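Local coordinates for coat protein (Tobacco streak virus, PDB 4Y6X) that self-assembles into the viral capsid and binds RNA, probably taking part in genome packaging and in starting viral RNA translation, at residues A[43-52]-A[118-127]. Residues are numbered along the deposited sequence; the frame is centred on the assembly and turned at random.
Sequences NDAIPFKTIV and LNQLDDRAIV
With CG anti to the backbone N of F48 (chi1 -168°), the phenyl ring reaches over to the short, weakly bonded helical turn at about 118-121. L118, whose CG is likewise anti to its own N, brings CD1 to the ring edge, 3.8 Å from F48 CD2. L121 comes in obliquely, its CB also 3.8 Å from F48 CD2 and its CD1 beside CE2. Segments 43-52 and 118-127 illustrate how a short antiparallel ladder can end at a helix start. I46 and I126 form its hydrogen-bonded pair: I46 N to I126 O at 2.8 Å, nearly along the C=O axis, and I126 N to I46 O at 3.0 Å. After P47, the N-cap residue, F48 N makes an almost straight 2.7 Å hydrogen bond to R124 O. A water accepts from K49 N and donates to R124 O, joining the start of helix 48-52 to the type I turn L121-R124. On the sheet face carrying I46 and I126, I51 CD1 meets I126 CD1 at 4.0 Å, the side chains crossing at about a right angle. In this jelly-roll barrel, 44-47 is an outermost strand within the chain, beside 125-130, while F64, L67 and Y145 of the facing sheet pack against F48, I126 and I51.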
ATOM      1  N   ASN A  43     -11.043  21.049  11.356  1.00 61.72           N
ATOM      2  CA  ASN A  43     -10.429  19.913  12.037  1.00 57.93           C
ATOM      3  C   ASN A  43      -9.605  19.067  11.077  1.00 46.11           C
ATOM      4  O   ASN A  43      -9.939  18.920   9.912  1.00 53.51           O
ATOM      5  CB  ASN A  43     -11.513  19.027  12.690  1.00 57.51           C
ATOM      6  CG  ASN A  43     -12.266  19.736  13.809  1.00 65.12           C
ATOM      7  OD1 ASN A  43     -13.498  19.831  13.776  1.00 63.35           O
ATOM      8  ND2 ASN A  43     -11.526  20.236  14.805  1.00 57.76           N
ATOM      9  N   ASP A  44      -8.516  18.509  11.580  1.00 39.54           N
ATOM     10  CA  ASP A  44      -7.768  17.486  10.851  1.00 35.89           C
ATOM     11  C   ASP A  44      -8.277  16.113  11.245  1.00 35.88           C
ATOM     12  O   ASP A  44      -8.296  15.783  12.432  1.00 36.37           O
ATOM     13  CB  ASP A  44      -6.287  17.584  11.168  1.00 39.77           C
ATOM     14  CG  ASP A  44      -5.674  18.877  10.640  1.00 42.97           C
ATOM     15  OD1 ASP A  44      -5.891  19.112   9.430  1.00 39.35           O
ATOM     16  OD2 ASP A  44      -4.989  19.607  11.409  1.00 37.54           O
ATOM     17  N   ALA A  45      -8.762  15.359  10.273  1.00 33.62           N
ATOM     18  CA  ALA A  45      -9.393  14.073  10.506  1.00 36.06           C
ATOM     19  C   ALA A  45      -8.868  13.088   9.494  1.00 37.58           C
ATOM     20  O   ALA A  45      -8.785  13.407   8.332  1.00 38.55           O
ATOM     21  CB  ALA A  45     -10.889  14.166  10.349  1.00 35.26           C
ATOM     22  N   ILE A  46      -8.560  11.882   9.936  1.00 35.87           N
ATOM     23  CA  ILE A  46      -8.321  10.779   9.018  1.00 34.81           C
ATOM     24  C   ILE A  46      -9.372   9.685   9.201  1.00 32.07           C
ATOM     25  O   ILE A  46      -9.436   9.067  10.274  1.00 30.70           O
ATOM     26  CB  ILE A  46      -6.932  10.220   9.232  1.00 39.31           C
ATOM     27  CG1 ILE A  46      -5.946  11.358   9.024  1.00 43.99           C
ATOM     28  CG2 ILE A  46      -6.679   9.073   8.246  1.00 44.39           C
ATOM     29  CD1 ILE A  46      -4.531  10.955   9.294  1.00 43.61           C
ATOM     30  N   PRO A  47     -10.209   9.435   8.165  1.00 32.12           N
ATOM     31  CA  PRO A  47     -11.232   8.409   8.284  1.00 33.50           C
ATOM     32  C   PRO A  47     -10.661   7.009   8.295  1.00 34.89           C
ATOM     33  O   PRO A  47      -9.631   6.755   7.668  1.00 29.65           O
ATOM     34  CB  PRO A  47     -12.090   8.594   7.031  1.00 37.92           C
ATOM     35  CG  PRO A  47     -11.655   9.872   6.413  1.00 39.51           C
ATOM     36  CD  PRO A  47     -10.244  10.093   6.851  1.00 37.01           C
ATOM     37  N   PHE A  48     -11.310   6.124   9.031  1.00 32.67           N
ATOM     38  CA  PHE A  48     -10.874   4.733   9.111  1.00 36.89           C
ATOM     39  C   PHE A  48     -10.828   4.032   7.757  1.00 38.41           C
ATOM     40  O   PHE A  48      -9.923   3.246   7.526  1.00 34.27           O
ATOM     41  CB  PHE A  48     -11.704   3.940  10.110  1.00 37.02           C
ATOM     42  CG  PHE A  48     -11.139   2.615  10.432  1.00 40.63           C
ATOM     43  CD1 PHE A  48     -10.029   2.500  11.236  1.00 42.67           C
ATOM     44  CD2 PHE A  48     -11.720   1.446   9.933  1.00 44.77           C
ATOM     45  CE1 PHE A  48      -9.492   1.246  11.523  1.00 42.65           C
ATOM     46  CE2 PHE A  48     -11.207   0.190  10.254  1.00 44.97           C
ATOM     47  CZ  PHE A  48     -10.093   0.090  11.062  1.00 41.57           C
ATOM     48  N   LYS A  49     -11.782   4.293   6.871  1.00 40.66           N
ATOM     49  CA  LYS A  49     -11.757   3.657   5.537  1.00 40.98           C
ATOM     50  C   LYS A  49     -10.477   4.005   4.808  1.00 40.40           C
ATOM     51  O   LYS A  49      -9.940   3.165   4.141  1.00 48.52           O
ATOM     52  CB  LYS A  49     -12.989   4.009   4.674  1.00 44.33           C
ATOM     53  N   THR A  50      -9.963   5.222   4.965  1.00 39.06           N
ATOM     54  CA  THR A  50      -8.714   5.637   4.366  1.00 39.07           C
ATOM     55  C   THR A  50      -7.529   4.928   4.987  1.00 42.68           C
ATOM     56  O   THR A  50      -6.590   4.622   4.307  1.00 39.77           O
ATOM     57  CB  THR A  50      -8.481   7.160   4.572  1.00 47.93           C
ATOM     58  OG1 THR A  50      -9.519   7.855   3.903  1.00 50.50           O
ATOM     59  CG2 THR A  50      -7.123   7.654   4.044  1.00 48.91           C
ATOM     60  N   ILE A  51      -7.537   4.732   6.302  1.00 37.65           N
ATOM     61  CA  ILE A  51      -6.453   4.060   6.936  1.00 37.45           C
ATOM     62  C   ILE A  51      -6.276   2.655   6.365  1.00 40.81           C
ATOM     63  O   ILE A  51      -5.172   2.181   6.163  1.00 41.38           O
ATOM     64  CB  ILE A  51      -6.655   3.990   8.458  1.00 35.96           C
ATOM     65  CG1 ILE A  51      -6.422   5.371   9.062  1.00 36.96           C
ATOM     66  CG2 ILE A  51      -5.680   2.992   9.069  1.00 39.83           C
ATOM     67  CD1 ILE A  51      -6.945   5.550  10.459  1.00 41.27           C
ATOM     68  N   VAL A  52      -7.386   1.998   6.091  1.00 41.67           N
ATOM     69  CA  VAL A  52      -7.409   0.624   5.621  1.00 44.20           C
ATOM     70  C   VAL A  52      -7.199   0.460   4.117  1.00 43.46           C
ATOM     71  O   VAL A  52      -6.742  -0.580   3.682  1.00 45.25           O
ATOM     72  CB  VAL A  52      -8.722  -0.017   6.087  1.00 45.87           C
ATOM     73  CG1 VAL A  52      -9.098  -1.223   5.239  1.00 62.14           C
ATOM     74  CG2 VAL A  52      -8.560  -0.381   7.545  1.00 46.79           C
ATOM     75  N   LEU A 118     -15.464  -4.097   8.942  1.00 36.64           N
ATOM     76  CA  LEU A 118     -15.282  -2.774   8.335  1.00 43.06           C
ATOM     77  C   LEU A 118     -16.571  -1.963   8.215  1.00 47.36           C
ATOM     78  O   LEU A 118     -16.576  -0.764   8.525  1.00 42.44           O
ATOM     79  CB  LEU A 118     -14.599  -2.882   6.968  1.00 45.26           C
ATOM     80  CG  LEU A 118     -14.229  -1.531   6.315  1.00 54.20           C
ATOM     81  CD1 LEU A 118     -13.388  -0.635   7.238  1.00 57.44           C
ATOM     82  CD2 LEU A 118     -13.506  -1.763   5.000  1.00 58.01           C
ATOM     83  N   ASN A 119     -17.667  -2.596   7.820  1.00 47.96           N
ATOM     84  CA  ASN A 119     -18.919  -1.871   7.676  1.00 53.20           C
ATOM     85  C   ASN A 119     -19.410  -1.279   8.996  1.00 54.17           C
ATOM     86  O   ASN A 119     -20.187  -0.327   8.977  1.00 53.08           O
ATOM     87  CB  ASN A 119     -20.027  -2.720   6.998  1.00 59.01           C
ATOM     88  CG  ASN A 119     -20.269  -4.055   7.689  1.00 64.03           C
ATOM     89  OD1 ASN A 119     -20.591  -4.117   8.870  1.00 71.72           O
ATOM     90  ND2 ASN A 119     -20.122  -5.136   6.936  1.00 72.10           N
ATOM     91  N   GLN A 120     -18.967  -1.830  10.128  1.00 49.68           N
ATOM     92  CA  GLN A 120     -19.294  -1.270  11.441  1.00 46.68           C
ATOM     93  C   GLN A 120     -18.317  -0.175  11.922  1.00 49.94           C
ATOM     94  O   GLN A 120     -18.615   0.521  12.879  1.00 55.93           O
ATOM     95  CB  GLN A 120     -19.313  -2.365  12.491  1.00 48.69           C
ATOM     96  CG  GLN A 120     -20.390  -3.412  12.398  1.00 56.14           C
ATOM     97  CD  GLN A 120     -19.998  -4.627  13.211  1.00 60.51           C
ATOM     98  OE1 GLN A 120     -19.240  -5.471  12.748  1.00 53.46           O
ATOM     99  NE2 GLN A 120     -20.479  -4.701  14.451  1.00 65.36           N
ATOM    100  N   LEU A 121     -17.168  -0.026  11.268  1.00 42.20           N
ATOM    101  CA  LEU A 121     -16.153   0.963  11.633  1.00 39.96           C
ATOM    102  C   LEU A 121     -15.971   2.055  10.590  1.00 42.75           C
ATOM    103  O   LEU A 121     -15.220   3.023  10.813  1.00 42.83           O
ATOM    104  CB  LEU A 121     -14.815   0.276  11.833  1.00 37.91           C
ATOM    105  CG  LEU A 121     -14.733  -0.781  12.952  1.00 40.72           C
ATOM    106  CD1 LEU A 121     -13.483  -1.615  12.859  1.00 39.50           C
ATOM    107  CD2 LEU A 121     -14.816  -0.140  14.317  1.00 39.02           C
ATOM    108  N   ASP A 122     -16.667   1.945   9.470  1.00 49.31           N
ATOM    109  CA  ASP A 122     -16.390   2.844   8.336  1.00 57.54           C
ATOM    110  C   ASP A 122     -16.924   4.273   8.542  1.00 50.55           C
ATOM    111  O   ASP A 122     -16.675   5.119   7.708  1.00 51.41           O
ATOM    112  CB  ASP A 122     -16.804   2.250   6.983  1.00 70.54           C
ATOM    113  CG  ASP A 122     -18.295   1.978   6.871  1.00 81.23           C
ATOM    114  OD1 ASP A 122     -19.033   2.184   7.868  1.00 94.98           O
ATOM    115  OD2 ASP A 122     -18.724   1.545   5.768  1.00 95.95           O
ATOM    116  N   ASP A 123     -17.643   4.536   9.639  1.00 43.55           N
ATOM    117  CA  ASP A 123     -18.008   5.889  10.029  1.00 42.51           C
ATOM    118  C   ASP A 123     -16.997   6.560  11.034  1.00 37.23           C
ATOM    119  O   ASP A 123     -17.272   7.646  11.548  1.00 37.07           O
ATOM    120  CB  ASP A 123     -19.415   5.837  10.675  1.00 47.15           C
ATOM    121  N   ARG A 124     -15.895   5.890  11.357  1.00 33.00           N
ATOM    122  CA  ARG A 124     -14.951   6.364  12.358  1.00 32.48           C
ATOM    123  C   ARG A 124     -13.793   7.165  11.765  1.00 32.44           C
ATOM    124  O   ARG A 124     -13.358   6.937  10.644  1.00 29.76           O
ATOM    125  CB  ARG A 124     -14.415   5.193  13.167  1.00 37.49           C
ATOM    126  CG  ARG A 124     -15.519   4.453  13.932  1.00 43.82           C
ATOM    127  CD  ARG A 124     -14.997   4.005  15.264  1.00 52.22           C
ATOM    128  NE  ARG A 124     -15.898   3.084  15.955  1.00 53.24           N
ATOM    129  CZ  ARG A 124     -15.499   2.235  16.901  1.00 57.06           C
ATOM    130  NH1 ARG A 124     -14.218   2.189  17.271  1.00 53.07           N
ATOM    131  NH2 ARG A 124     -16.380   1.418  17.472  1.00 63.40           N
ATOM    132  N   ALA A 125     -13.273   8.073  12.552  1.00 29.98           N
ATOM    133  CA  ALA A 125     -12.111   8.842  12.185  1.00 29.58           C
ATOM    134  C   ALA A 125     -11.296   9.170  13.389  1.00 29.89           C
ATOM    135  O   ALA A 125     -11.801   9.169  14.525  1.00 25.75           O
ATOM    136  CB  ALA A 125     -12.521  10.111  11.471  1.00 31.54           C
ATOM    137  N   ILE A 126     -10.026   9.472  13.151  1.00 25.97           N
ATOM    138  CA  ILE A 126      -9.208  10.062  14.189  1.00 25.99           C
ATOM    139  C   ILE A 126      -9.102  11.535  13.883  1.00 25.36           C
ATOM    140  O   ILE A 126      -8.899  11.912  12.742  1.00 24.82           O
ATOM    141  CB  ILE A 126      -7.866   9.360  14.282  1.00 29.34           C
ATOM    142  CG1 ILE A 126      -8.104   7.942  14.799  1.00 35.90           C
ATOM    143  CG2 ILE A 126      -6.980  10.068  15.302  1.00 30.60           C
ATOM    144  CD1 ILE A 126      -7.153   6.999  14.192  1.00 43.65           C
ATOM    145  N   VAL A 127      -9.274  12.353  14.905  1.00 24.68           N
ATOM    146  CA  VAL A 127      -9.313  13.780  14.756  1.00 26.45           C
ATOM    147  C   VAL A 127      -8.301  14.434  15.681  1.00 24.88           C
ATOM    148  O   VAL A 127      -8.230  14.094  16.844  1.00 27.84           O
ATOM    149  CB  VAL A 127     -10.728  14.318  15.108  1.00 30.66           C
ATOM    150  CG1 VAL A 127     -10.790  15.842  15.016  1.00 29.87           C
ATOM    151  CG2 VAL A 127     -11.784  13.712  14.217  1.00 32.48           C
TER
HETATM  152  O   HOH W   1     -13.849   5.637   8.177  1.00 42.95           O